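Local coordinates for lectin-like protein (Entamoeba histolytica HM-1:IMSS-A, PDB 5ZBT) that probably binds mannose-type sugars through this legume-lectin-like domain, one part of a longer, ERGIC-53-like membrane protein whose own role is not established, at residues I124-E129 with A169-K174; P134-L139 with A160-D165; I183-V188 with N192-T197. One frame throughout, in Å; residues are numbered along the deposited sequence.

Followed from the N terminus, the chain first runs through I124-E129, turns, and returns as P134-L139, its neighbour in the same sheet. After strand 153-158 the loop A160-D165 comes back to cover the start of P134-L139; this is interaction 2. The chain then enters A169-K174 in the second sheet, and interaction 1 closes a larger loop that holds interaction 2 within it. Interaction 3 follows in series: I183-V188, which pairs with A169-K174, turns back into N192-T197 as a hairpin. Interaction 1 thus ties sheet to sheet, interaction 2 packs the connecting loop against the first sheet, and interaction 3 joins the edge strand of the second sheet to its neighbour.

Interaction 1 (I124-E129 with A169-K174)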
ATOM      1  N   ILE A 124      -0.820  -3.364   4.931  1.00 10.48           N
ATOM      2  CA  ILE A 124      -1.320  -4.214   3.850  1.00 11.02           C
ATOM      3  C   ILE A 124      -0.168  -4.407   2.876  1.00 12.86           C
ATOM      4  O   ILE A 124       0.341  -3.428   2.308  1.00 10.15           O
ATOM      5  CB  ILE A 124      -2.548  -3.594   3.155  1.00 10.48           C
ATOM      6  CG1 ILE A 124      -3.598  -3.219   4.196  1.00 10.00           C
ATOM      7  CG2 ILE A 124      -3.153  -4.529   2.140  1.00  7.29           C
ATOM      8  CD1 ILE A 124      -4.348  -1.974   3.860  1.00  8.83           C
ATOM      9  N   PHE A 125       0.254  -5.659   2.688  1.00 12.72           N
ATOM     10  CA  PHE A 125       1.480  -5.968   1.967  1.00 11.61           C
ATOM     11  C   PHE A 125       1.184  -6.847   0.762  1.00 12.89           C
ATOM     12  O   PHE A 125       0.380  -7.782   0.842  1.00 14.39           O
ATOM     13  CB  PHE A 125       2.504  -6.672   2.878  1.00 11.89           C
ATOM     14  CG  PHE A 125       2.726  -5.980   4.202  1.00 11.34           C
ATOM     15  CD1 PHE A 125       3.009  -4.620   4.257  1.00 16.20           C
ATOM     16  CD2 PHE A 125       2.644  -6.684   5.388  1.00 12.62           C
ATOM     17  CE1 PHE A 125       3.219  -3.976   5.476  1.00 12.89           C
ATOM     18  CE2 PHE A 125       2.837  -6.046   6.616  1.00 15.00           C
ATOM     19  CZ  PHE A 125       3.132  -4.690   6.651  1.00 12.62           C
ATOM     20  N   ILE A 126       1.835  -6.531  -0.355  1.00 10.50           N
ATOM     21  CA  ILE A 126       1.896  -7.401  -1.520  1.00 13.09           C
ATOM     22  C   ILE A 126       3.331  -7.885  -1.621  1.00 13.58           C
ATOM     23  O   ILE A 126       4.250  -7.076  -1.801  1.00 13.79           O
ATOM     24  CB  ILE A 126       1.477  -6.679  -2.810  1.00 11.53           C
ATOM     25  CG1 ILE A 126       0.120  -5.984  -2.647  1.00 13.22           C
ATOM     26  CG2 ILE A 126       1.459  -7.666  -3.984  1.00  9.20           C
ATOM     27  CD1 ILE A 126      -0.331  -5.212  -3.912  1.00  7.92           C
ATOM     28  N   ASN A 127       3.540  -9.190  -1.487  1.00 12.64           N
ATOM     29  CA  ASN A 127       4.890  -9.740  -1.420  1.00 12.31           C
ATOM     30  C   ASN A 127       5.155 -10.653  -2.610  1.00 14.50           C
ATOM     31  O   ASN A 127       4.385 -11.588  -2.857  1.00 12.14           O
ATOM     32  CB  ASN A 127       5.098 -10.502  -0.121  1.00 13.91           C
ATOM     33  CG  ASN A 127       6.444 -11.169  -0.079  1.00 19.92           C
ATOM     34  OD1 ASN A 127       7.453 -10.500   0.055  1.00 23.12           O
ATOM     35  ND2 ASN A 127       6.474 -12.486  -0.235  1.00 20.08           N
ATOM     36  N   PHE A 128       6.240 -10.368  -3.349  1.00 18.19           N
ATOM     37  CA  PHE A 128       6.740 -11.223  -4.429  1.00 16.85           C
ATOM     38  C   PHE A 128       7.978 -12.030  -4.038  1.00 17.47           C
ATOM     39  O   PHE A 128       8.258 -13.054  -4.679  1.00 21.40           O
ATOM     40  CB  PHE A 128       7.103 -10.388  -5.675  1.00 16.64           C
ATOM     41  CG  PHE A 128       5.939  -9.684  -6.313  1.00 13.98           C
ATOM     42  CD1 PHE A 128       5.512  -8.446  -5.833  1.00 13.06           C
ATOM     43  CD2 PHE A 128       5.287 -10.243  -7.403  1.00 14.15           C
ATOM     44  CE1 PHE A 128       4.441  -7.787  -6.422  1.00 16.05           C
ATOM     45  CE2 PHE A 128       4.217  -9.593  -8.011  1.00 19.32           C
ATOM     46  CZ  PHE A 128       3.784  -8.363  -7.522  1.00 18.16           C
ATOM     47  N   GLU A 129       8.717 -11.589  -3.016  1.00 16.92           N
ATOM     48  CA  GLU A 129       9.974 -12.220  -2.622  1.00 16.93           C
ATOM     49  C   GLU A 129       9.731 -13.627  -2.080  1.00 18.78           C
ATOM     50  O   GLU A 129       8.951 -13.813  -1.141  1.00 14.48           O
ATOM     51  CB  GLU A 129      10.666 -11.356  -1.571  1.00 22.37           C
ATOM     52  CG  GLU A 129      12.075 -11.805  -1.190  1.00 26.66           C
ATOM     53  CD  GLU A 129      13.157 -11.164  -2.040  1.00 19.90           C
ATOM     54  OE1 GLU A 129      14.342 -11.327  -1.707  1.00 30.88           O
ATOM     55  OE2 GLU A 129      12.833 -10.494  -3.041  1.00 21.68           O
ATOM     56  N   ALA A 169      -2.760  -3.527 -12.145  1.00 16.51           N
ATOM     57  CA  ALA A 169      -3.652  -4.044 -11.123  1.00 15.32           C
ATOM     58  C   ALA A 169      -4.012  -2.933 -10.138  1.00 15.15           C
ATOM     59  O   ALA A 169      -3.278  -1.952  -9.972  1.00 11.37           O
ATOM     60  CB  ALA A 169      -3.001  -5.222 -10.396  1.00 11.91           C
ATOM     61  N   VAL A 170      -5.163  -3.094  -9.490  1.00 11.68           N
ATOM     62  CA  VAL A 170      -5.696  -2.118  -8.552  1.00  8.70           C
ATOM     63  C   VAL A 170      -5.915  -2.832  -7.228  1.00 14.73           C
ATOM     64  O   VAL A 170      -6.726  -3.766  -7.146  1.00 14.11           O
ATOM     65  CB  VAL A 170      -6.996  -1.499  -9.066  1.00 10.16           C
ATOM     66  CG1 VAL A 170      -7.523  -0.459  -8.088  1.00  8.75           C
ATOM     67  CG2 VAL A 170      -6.755  -0.896 -10.450  1.00 10.24           C
ATOM     68  N   LEU A 171      -5.169  -2.424  -6.201  1.00 11.70           N
ATOM     69  CA  LEU A 171      -5.393  -2.908  -4.849  1.00 10.85           C
ATOM     70  C   LEU A 171      -6.561  -2.148  -4.235  1.00 10.75           C
ATOM     71  O   LEU A 171      -6.570  -0.911  -4.230  1.00  9.38           O
ATOM     72  CB  LEU A 171      -4.121  -2.735  -4.012  1.00  9.18           C
ATOM     73  CG  LEU A 171      -4.254  -2.925  -2.499  1.00  8.26           C
ATOM     74  CD1 LEU A 171      -4.509  -4.398  -2.157  1.00  9.09           C
ATOM     75  CD2 LEU A 171      -3.008  -2.395  -1.757  1.00  7.73           C
ATOM     76  N   ARG A 172      -7.558  -2.878  -3.732  1.00  8.11           N
ATOM     77  CA  ARG A 172      -8.780  -2.257  -3.223  1.00 10.56           C
ATOM     78  C   ARG A 172      -8.882  -2.479  -1.715  1.00 11.46           C
ATOM     79  O   ARG A 172      -8.922  -3.623  -1.251  1.00 13.56           O
ATOM     80  CB  ARG A 172     -10.021  -2.799  -3.943  1.00 10.18           C
ATOM     81  CG  ARG A 172     -11.324  -2.063  -3.595  1.00 10.44           C
ATOM     82  CD  ARG A 172     -12.587  -2.686  -4.229  1.00 10.80           C
ATOM     83  NE  ARG A 172     -12.343  -3.229  -5.564  1.00 13.27           N
ATOM     84  CZ  ARG A 172     -12.191  -2.495  -6.659  1.00 14.71           C
ATOM     85  NH1 ARG A 172     -12.287  -1.170  -6.604  1.00 14.31           N
ATOM     86  NH2 ARG A 172     -11.928  -3.090  -7.811  1.00 15.36           N
ATOM     87  N   ILE A 173      -8.935  -1.385  -0.961  1.00 10.78           N
ATOM     88  CA  ILE A 173      -9.008  -1.405   0.497  1.00 11.41           C
ATOM     89  C   ILE A 173     -10.327  -0.753   0.907  1.00 10.63           C
ATOM     90  O   ILE A 173     -10.513   0.454   0.715  1.00 11.84           O
ATOM     91  CB  ILE A 173      -7.810  -0.677   1.127  1.00 12.48           C
ATOM     92  CG1 ILE A 173      -6.503  -1.401   0.792  1.00  8.43           C
ATOM     93  CG2 ILE A 173      -7.985  -0.520   2.639  1.00 10.36           C
ATOM     94  CD1 ILE A 173      -5.306  -0.487   0.790  1.00  8.37           C
ATOM     95  N   LYS A 174     -11.244  -1.543   1.469  1.00 11.66           N
ATOM     96  CA  LYS A 174     -12.576  -1.078   1.839  1.00 12.90           C
ATOM     97  C   LYS A 174     -12.777  -1.254   3.335  1.00 13.32           C
ATOM     98  O   LYS A 174     -12.529  -2.338   3.870  1.00 16.13           O
ATOM     99  CB  LYS A 174     -13.669  -1.864   1.101  1.00 14.63           C
ATOM    100  CG  LYS A 174     -13.782  -1.624  -0.387  1.00 15.28           C
ATOM    101  CD  LYS A 174     -15.146  -2.142  -0.902  1.00 20.53           C
ATOM    102  CE  LYS A 174     -15.230  -3.678  -0.880  1.00 27.71           C
ATOM    103  NZ  LYS A 174     -16.554  -4.236  -1.327  1.00 27.16           N
TER
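In both I124 and I173, CG1 stands anti to the carbonyl carbon (chi1 -52° and -64°), beside the backbone N, and a roughly extended chi2 then carries each CD1 methyl out from its strand toward the other. They meet across the interior of a beta sandwich, the jelly-roll-like fold of legume lectins, in which two antiparallel sheets pack face to face. Strands 124-127 and 170-174 belong to different sheets. Their axes pass 10.2 Å apart and run roughly antiparallel at 156°, and no hydrogen bond joins them: side chains alone bridge the gap. L171 faces both I124 and I126, its CD2 methyl 4.4 Å from CG2 of I124 and equally far from CD1 of I126. Branched aliphatic residues suit this interior, since they fill the space between sheets without bringing polar groups into it. Every second residue faces the opposite sheet, while F125 turns to the other side of its strand, where it packs against W101 and F113. V100 and I184 also touch L171 and I173, extending the hydrophobic layer. At the closest point, the CD1 methyls of I124 and I173 stand tip to tip, 3.5 Å apart.

Interaction 2 (P134-L139 with A160-D165); sequences PMISVL and ANIQKD
P134 and A160 are where the two backbones come nearest, their CA atoms 6.4 Å apart; beyond this point the segments part. The first continues as the extended strand 135-139. The second bends: N161 has a positive phi (76°), and 162-164 adopt helix-like phi/psi but make no regular helical turn, although a weak backbone bond from D165 N to N161 O spans the bend. No hydrogen bond crosses between the segments, and the contact is carried by three buried apolar side chains. I162 carries the loop's side of the contact. Its CG1 is anti to the carbonyl carbon (chi1 -73°), and the chain continues nearly extended, which carries CD1 to the proline ring. CD1 of I162 lies 3.8 Å from CG of P134 and 3.9 Å from CB of P134, as the two side chains run antiparallel past one another. From the strand, I136 reaches the same methyl obliquely, its CD1 standing 4.1 Å from CD1 of I162. Proline suits the strand entrance, offering a compact, rigid apolar surface, while the extended CG1-CD1 branch of isoleucine lets the loop reach inward. Around them, I126 of the adjoining strand and I186 of the second sheet both touch I136 and I162, so the methyl groups sit between the sheets. D165 OD1 takes the backbone N of D167, in the same loop, and OD2 that of N189, between strands 181-188 and 191-198. The arrangement is a loop packed against the start of strand 135-142, where the chain crosses from one sheet of a legume-lectin-type sandwich to the other.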
ATOM      1  N   PRO A 134       2.383 -13.991  -6.066  1.00 19.34           N
ATOM      2  CA  PRO A 134       2.407 -12.968  -5.018  1.00 15.69           C
ATOM      3  C   PRO A 134       1.345 -13.224  -3.955  1.00 18.08           C
ATOM      4  O   PRO A 134       0.254 -13.745  -4.224  1.00 16.03           O
ATOM      5  CB  PRO A 134       2.143 -11.663  -5.779  1.00 14.31           C
ATOM      6  CG  PRO A 134       1.640 -12.074  -7.114  1.00 18.03           C
ATOM      7  CD  PRO A 134       2.255 -13.404  -7.405  1.00 16.62           C
ATOM      8  N   MET A 135       1.709 -12.887  -2.726  1.00 15.49           N
ATOM      9  CA  MET A 135       0.843 -13.004  -1.568  1.00 18.41           C
ATOM     10  C   MET A 135       0.420 -11.612  -1.131  1.00 16.67           C
ATOM     11  O   MET A 135       1.196 -10.660  -1.219  1.00 17.35           O
ATOM     12  CB  MET A 135       1.558 -13.709  -0.409  1.00 20.93           C
ATOM     13  CG  MET A 135       1.765 -15.194  -0.648  1.00 23.74           C
ATOM     14  SD  MET A 135       1.441 -16.271   0.758  0.55 39.28           S
ATOM     15  CE  MET A 135      -0.314 -16.088   1.020  1.00 31.23           C
ATOM     16  N   ILE A 136      -0.817 -11.496  -0.679  1.00 16.77           N
ATOM     17  CA  ILE A 136      -1.306 -10.291  -0.038  1.00 14.47           C
ATOM     18  C   ILE A 136      -1.524 -10.644   1.423  1.00 15.52           C
ATOM     19  O   ILE A 136      -2.071 -11.711   1.726  1.00 19.04           O
ATOM     20  CB  ILE A 136      -2.581  -9.774  -0.722  1.00 12.77           C
ATOM     21  CG1 ILE A 136      -2.231  -9.270  -2.130  1.00 17.01           C
ATOM     22  CG2 ILE A 136      -3.212  -8.658   0.080  1.00 14.44           C
ATOM     23  CD1 ILE A 136      -3.433  -8.870  -2.975  1.00 16.02           C
ATOM     24  N   SER A 137      -1.032  -9.790   2.321  1.00 13.97           N
ATOM     25  CA  SER A 137      -1.119 -10.000   3.759  1.00 12.06           C
ATOM     26  C   SER A 137      -1.632  -8.736   4.424  1.00 15.73           C
ATOM     27  O   SER A 137      -1.455  -7.627   3.913  1.00 14.80           O
ATOM     28  CB  SER A 137       0.229 -10.347   4.370  1.00 17.36           C
ATOM     29  OG  SER A 137       0.993 -11.133   3.476  1.00 28.91           O
ATOM     30  N   VAL A 138      -2.282  -8.911   5.567  1.00 14.90           N
ATOM     31  CA  VAL A 138      -2.654  -7.809   6.436  1.00 12.33           C
ATOM     32  C   VAL A 138      -2.083  -8.111   7.808  1.00 16.54           C
ATOM     33  O   VAL A 138      -2.224  -9.230   8.313  1.00 14.83           O
ATOM     34  CB  VAL A 138      -4.174  -7.600   6.509  1.00 13.85           C
ATOM     35  CG1 VAL A 138      -4.485  -6.510   7.498  1.00 18.24           C
ATOM     36  CG2 VAL A 138      -4.730  -7.230   5.124  1.00 15.43           C
ATOM     37  N   LEU A 139      -1.418  -7.119   8.391  1.00 18.15           N
ATOM     38  CA  LEU A 139      -0.711  -7.263   9.654  1.00 15.34           C
ATOM     39  C   LEU A 139      -1.121  -6.096  10.536  1.00 15.81           C
ATOM     40  O   LEU A 139      -0.677  -4.969  10.308  1.00 16.49           O
ATOM     41  CB  LEU A 139       0.796  -7.262   9.426  1.00 13.97           C
ATOM     42  CG  LEU A 139       1.641  -7.953  10.486  1.00 20.42           C
ATOM     43  CD1 LEU A 139       1.026  -9.271  10.782  1.00 24.19           C
ATOM     44  CD2 LEU A 139       3.030  -8.168   9.959  1.00 22.58           C
ATOM     45  N   ALA A 160      -2.801 -14.392  -8.416  1.00 19.08           N
ATOM     46  CA  ALA A 160      -1.899 -14.458  -9.554  1.00 18.25           C
ATOM     47  C   ALA A 160      -2.016 -13.219 -10.432  1.00 17.55           C
ATOM     48  O   ALA A 160      -3.075 -12.596 -10.527  1.00 22.26           O
ATOM     49  CB  ALA A 160      -2.191 -15.703 -10.395  1.00 22.91           C
ATOM     50  N   ASN A 161      -0.891 -12.866 -11.061  1.00 18.89           N
ATOM     51  CA  ASN A 161      -0.782 -11.914 -12.162  1.00 20.23           C
ATOM     52  C   ASN A 161      -0.892 -10.451 -11.733  1.00 21.35           C
ATOM     53  O   ASN A 161      -1.288  -9.602 -12.541  1.00 21.85           O
ATOM     54  CB  ASN A 161      -1.821 -12.225 -13.241  1.00 19.40           C
ATOM     55  CG  ASN A 161      -1.644 -13.613 -13.829  1.00 22.70           C
ATOM     56  OD1 ASN A 161      -2.586 -14.410 -13.867  1.00 21.89           O
ATOM     57  ND2 ASN A 161      -0.430 -13.913 -14.281  1.00 21.81           N
ATOM     58  N   ILE A 162      -0.488 -10.125 -10.503  1.00 17.57           N
ATOM     59  CA  ILE A 162      -0.642  -8.751 -10.022  1.00 19.90           C
ATOM     60  C   ILE A 162       0.201  -7.787 -10.852  1.00 19.22           C
ATOM     61  O   ILE A 162      -0.302  -6.763 -11.334  1.00 21.84           O
ATOM     62  CB  ILE A 162      -0.315  -8.648  -8.525  1.00 18.72           C
ATOM     63  CG1 ILE A 162      -1.434  -9.266  -7.693  1.00 18.42           C
ATOM     64  CG2 ILE A 162      -0.164  -7.200  -8.133  1.00 19.76           C
ATOM     65  CD1 ILE A 162      -1.042  -9.498  -6.235  1.00 21.55           C
ATOM     66  N   GLN A 163       1.488  -8.094 -11.058  1.00 19.57           N
ATOM     67  CA  GLN A 163       2.280  -7.171 -11.864  1.00 19.13           C
ATOM     68  C   GLN A 163       2.256  -7.497 -13.346  1.00 21.27           C
ATOM     69  O   GLN A 163       2.586  -6.616 -14.151  1.00 26.31           O
ATOM     70  CB  GLN A 163       3.742  -7.086 -11.382  1.00 25.64           C
ATOM     71  CG  GLN A 163       4.638  -8.226 -11.772  1.00 25.82           C
ATOM     72  CD  GLN A 163       5.231  -8.089 -13.163  1.00 24.77           C
ATOM     73  OE1 GLN A 163       5.219  -9.052 -13.929  1.00 29.00           O
ATOM     74  NE2 GLN A 163       5.743  -6.904 -13.501  1.00 21.05           N
ATOM     75  N   LYS A 164       1.861  -8.720 -13.721  1.00 22.38           N
ATOM     76  CA  LYS A 164       1.761  -9.122 -15.123  1.00 22.30           C
ATOM     77  C   LYS A 164       0.557  -8.518 -15.835  1.00 24.11           C
ATOM     78  O   LYS A 164       0.442  -8.677 -17.056  1.00 28.16           O
ATOM     79  CB  LYS A 164       1.697 -10.650 -15.229  1.00 22.15           C
ATOM     80  CG  LYS A 164       3.053 -11.340 -15.104  1.00 24.46           C
ATOM     81  CD  LYS A 164       2.890 -12.791 -14.643  1.00 33.72           C
ATOM     82  CE  LYS A 164       4.148 -13.623 -14.882  1.00 37.37           C
ATOM     83  NZ  LYS A 164       5.327 -13.167 -14.086  1.00 38.70           N
ATOM     84  N   ASP A 165      -0.351  -7.866 -15.109  1.00 24.15           N
ATOM     85  CA  ASP A 165      -1.449  -7.118 -15.724  1.00 22.75           C
ATOM     86  C   ASP A 165      -0.879  -5.847 -16.349  1.00 21.52           C
ATOM     87  O   ASP A 165      -0.516  -4.905 -15.639  1.00 23.64           O
ATOM     88  CB  ASP A 165      -2.515  -6.804 -14.669  1.00 19.04           C
ATOM     89  CG  ASP A 165      -3.720  -6.044 -15.226  1.00 22.23           C
ATOM     90  OD1 ASP A 165      -3.714  -5.601 -16.394  1.00 21.17           O
ATOM     91  OD2 ASP A 165      -4.707  -5.890 -14.479  1.00 23.60           O
TER

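Interaction 3 (I183-V188 with N192-T197)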
ATOM      1  N   ILE A 183     -12.135  -5.005   4.156  1.00 11.26           N
ATOM      2  CA  ILE A 183     -12.163  -5.908   3.013  1.00 15.29           C
ATOM      3  C   ILE A 183     -11.050  -5.498   2.063  1.00 13.45           C
ATOM      4  O   ILE A 183     -10.938  -4.320   1.710  1.00 11.84           O
ATOM      5  CB  ILE A 183     -13.531  -5.890   2.298  1.00 18.17           C
ATOM      6  CG1 ILE A 183     -14.644  -6.240   3.293  1.00 17.94           C
ATOM      7  CG2 ILE A 183     -13.546  -6.856   1.131  1.00 13.37           C
ATOM      8  CD1 ILE A 183     -16.013  -6.348   2.672  1.00 21.66           C
ATOM      9  N   ILE A 184     -10.194  -6.459   1.710  1.00 15.18           N
ATOM     10  CA  ILE A 184      -9.138  -6.288   0.719  1.00 10.08           C
ATOM     11  C   ILE A 184      -9.523  -7.091  -0.513  1.00 15.91           C
ATOM     12  O   ILE A 184      -9.826  -8.287  -0.411  1.00 17.79           O
ATOM     13  CB  ILE A 184      -7.767  -6.760   1.239  1.00 13.77           C
ATOM     14  CG1 ILE A 184      -7.487  -6.241   2.656  1.00 10.99           C
ATOM     15  CG2 ILE A 184      -6.667  -6.341   0.282  1.00 14.71           C
ATOM     16  CD1 ILE A 184      -7.365  -4.756   2.763  1.00  7.68           C
ATOM     17  N   GLU A 185      -9.512  -6.432  -1.668  1.00 13.60           N
ATOM     18  CA  GLU A 185      -9.697  -7.064  -2.959  1.00 14.04           C
ATOM     19  C   GLU A 185      -8.594  -6.570  -3.873  1.00 10.79           C
ATOM     20  O   GLU A 185      -7.929  -5.576  -3.580  1.00 17.04           O
ATOM     21  CB  GLU A 185     -11.075  -6.736  -3.559  1.00 13.77           C
ATOM     22  CG  GLU A 185     -12.220  -7.291  -2.731  1.00 13.07           C
ATOM     23  CD  GLU A 185     -13.539  -6.582  -2.955  1.00 13.75           C
ATOM     24  OE1 GLU A 185     -13.592  -5.638  -3.782  1.00 13.94           O
ATOM     25  OE2 GLU A 185     -14.529  -6.988  -2.306  1.00 13.34           O
ATOM     26  N   ILE A 186      -8.390  -7.265  -4.982  1.00  9.23           N
ATOM     27  CA  ILE A 186      -7.454  -6.780  -5.987  1.00 14.85           C
ATOM     28  C   ILE A 186      -8.032  -7.040  -7.373  1.00 11.13           C
ATOM     29  O   ILE A 186      -8.518  -8.137  -7.657  1.00 11.66           O
ATOM     30  CB  ILE A 186      -6.042  -7.382  -5.832  1.00 16.81           C
ATOM     31  CG1 ILE A 186      -5.075  -6.650  -6.773  1.00 19.34           C
ATOM     32  CG2 ILE A 186      -6.024  -8.863  -6.112  1.00 16.86           C
ATOM     33  CD1 ILE A 186      -3.659  -6.548  -6.255  1.00 25.58           C
ATOM     34  N   MET A 187      -8.032  -6.002  -8.207  1.00 11.77           N
ATOM     35  CA  MET A 187      -8.545  -6.076  -9.569  1.00 14.85           C
ATOM     36  C   MET A 187      -7.384  -6.397 -10.501  1.00 12.61           C
ATOM     37  O   MET A 187      -6.480  -5.576 -10.686  1.00 13.53           O
ATOM     38  CB  MET A 187      -9.233  -4.768  -9.971  1.00 10.74           C
ATOM     39  CG  MET A 187     -10.080  -4.892 -11.257  1.00 14.53           C
ATOM     40  SD  MET A 187      -9.103  -5.089 -12.789  1.00 17.06           S
ATOM     41  CE  MET A 187      -8.088  -3.616 -12.724  1.00 17.01           C
ATOM     42  N   VAL A 188      -7.422  -7.581 -11.106  1.00 13.37           N
ATOM     43  CA  VAL A 188      -6.378  -8.036 -12.015  1.00 13.02           C
ATOM     44  C   VAL A 188      -7.037  -8.487 -13.307  1.00 11.41           C
ATOM     45  O   VAL A 188      -7.944  -9.324 -13.276  1.00 14.92           O
ATOM     46  CB  VAL A 188      -5.551  -9.184 -11.409  1.00 15.11           C
ATOM     47  CG1 VAL A 188      -4.453  -9.608 -12.373  1.00 15.68           C
ATOM     48  CG2 VAL A 188      -4.965  -8.772 -10.066  1.00 13.61           C
ATOM     49  N   ASN A 192     -12.434  -8.503 -10.490  1.00 13.85           N
ATOM     50  CA  ASN A 192     -12.280  -8.153  -9.086  1.00 13.75           C
ATOM     51  C   ASN A 192     -12.148  -9.437  -8.285  1.00 13.82           C
ATOM     52  O   ASN A 192     -13.044 -10.286  -8.319  1.00 18.13           O
ATOM     53  CB  ASN A 192     -13.457  -7.316  -8.599  1.00 14.82           C
ATOM     54  CG  ASN A 192     -13.167  -6.619  -7.284  1.00 13.04           C
ATOM     55  OD1 ASN A 192     -12.183  -5.889  -7.155  1.00 14.12           O
ATOM     56  ND2 ASN A 192     -14.023  -6.839  -6.298  1.00 11.13           N
ATOM     57  N   MET A 193     -11.022  -9.599  -7.594  1.00 14.98           N
ATOM     58  CA  MET A 193     -10.692 -10.833  -6.895  1.00 14.45           C
ATOM     59  C   MET A 193     -10.813 -10.631  -5.392  1.00 13.09           C
ATOM     60  O   MET A 193     -10.280  -9.656  -4.848  1.00 12.31           O
ATOM     61  CB  MET A 193      -9.277 -11.288  -7.236  1.00 14.60           C
ATOM     62  CG  MET A 193      -8.988 -11.315  -8.701  1.00 19.10           C
ATOM     63  SD  MET A 193      -9.640 -12.811  -9.446  1.00 27.09           S
ATOM     64  CE  MET A 193      -8.091 -13.476 -10.055  1.00 29.66           C
ATOM     65  N   ASP A 194     -11.510 -11.557  -4.736  1.00 13.95           N
ATOM     66  CA  ASP A 194     -11.529 -11.627  -3.287  1.00 15.28           C
ATOM     67  C   ASP A 194     -10.116 -11.824  -2.741  1.00 15.57           C
ATOM     68  O   ASP A 194      -9.236 -12.378  -3.405  1.00 14.84           O
ATOM     69  CB  ASP A 194     -12.420 -12.783  -2.833  1.00 14.81           C
ATOM     70  CG  ASP A 194     -13.902 -12.551  -3.130  1.00 22.02           C
ATOM     71  OD1 ASP A 194     -14.350 -11.384  -3.189  1.00 25.27           O
ATOM     72  OD2 ASP A 194     -14.636 -13.551  -3.293  1.00 33.61           O
ATOM     73  N   CYS A 195      -9.902 -11.387  -1.507  1.00 14.24           N
ATOM     74  CA  CYS A 195      -8.623 -11.680  -0.871  1.00 14.75           C
ATOM     75  C   CYS A 195      -8.788 -11.879   0.639  1.00 13.59           C
ATOM     76  O   CYS A 195      -8.655 -12.997   1.143  1.00 16.19           O
ATOM     77  CB  CYS A 195      -7.619 -10.567  -1.205  1.00 15.49           C
ATOM     78  SG  CYS A 195      -5.973 -10.757  -0.495  1.00 21.41           S
ATOM     79  N   ILE A 196      -9.127 -10.824   1.369  1.00 13.44           N
ATOM     80  CA  ILE A 196      -9.190 -10.873   2.822  1.00 10.90           C
ATOM     81  C   ILE A 196     -10.412 -10.088   3.286  1.00 14.40           C
ATOM     82  O   ILE A 196     -10.723  -9.010   2.757  1.00 12.55           O
ATOM     83  CB  ILE A 196      -7.893 -10.311   3.446  1.00 15.80           C
ATOM     84  CG1 ILE A 196      -6.740 -11.309   3.303  1.00 13.33           C
ATOM     85  CG2 ILE A 196      -8.094  -9.881   4.916  1.00 11.39           C
ATOM     86  CD1 ILE A 196      -5.362 -10.664   3.431  1.00 18.36           C
ATOM     87  N   THR A 197     -11.118 -10.649   4.260  1.00 12.11           N
ATOM     88  CA  THR A 197     -12.117  -9.926   5.033  1.00 15.62           C
ATOM     89  C   THR A 197     -11.758 -10.068   6.503  1.00 17.68           C
ATOM     90  O   THR A 197     -11.489 -11.182   6.965  1.00 18.72           O
ATOM     91  CB  THR A 197     -13.529 -10.476   4.785  1.00 15.96           C
ATOM     92  OG1 THR A 197     -13.860 -10.317   3.407  1.00 20.24           O
ATOM     93  CG2 THR A 197     -14.546  -9.725   5.601  1.00 18.72           C
TER
HETATM   94  O   HOH W   1     -12.044 -10.082  -0.027  1.00 17.45           O
HETATM   95  O   HOH W   2     -14.219  -9.410  -1.723  1.00 16.16           O
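OE1 of E185 receives an almost straight bond from ND2 of N192, 2.8 Å long with an N-H...O angle of 179°. The donor comes from above the carboxylate, while the acceptor lies in the amide plane of N192; the two flat groups are turned 80° apart. R172, on the adjoining strand, bonds to OD1 of N192 and forms a weak, long ion pair with E185. N192 is exposed but E185 buried, so the amide and R172 give the carboxylate polar company. Their backbones form an antiparallel hairpin, in which I184 N reaches I196 O at 2.8 Å and M193 N reaches I186 O at 2.9 Å. Opposite I184 the edge strand has two residues, C195 and I196, a classic beta bulge; a water accepts from C195 N at 2.9 Å. I184 and I196 lie side by side, CG1 of the former 4.2 Å from CB of the latter, their branched apolar chains turned inward. Strand 191-198 ends its sheet within this chain, next to 181-188. Across the sandwich, V138 touches I184 and I196, and the disulfide of C195 with C157 fastens this edge strand to strand 153-158 of the opposite sheet.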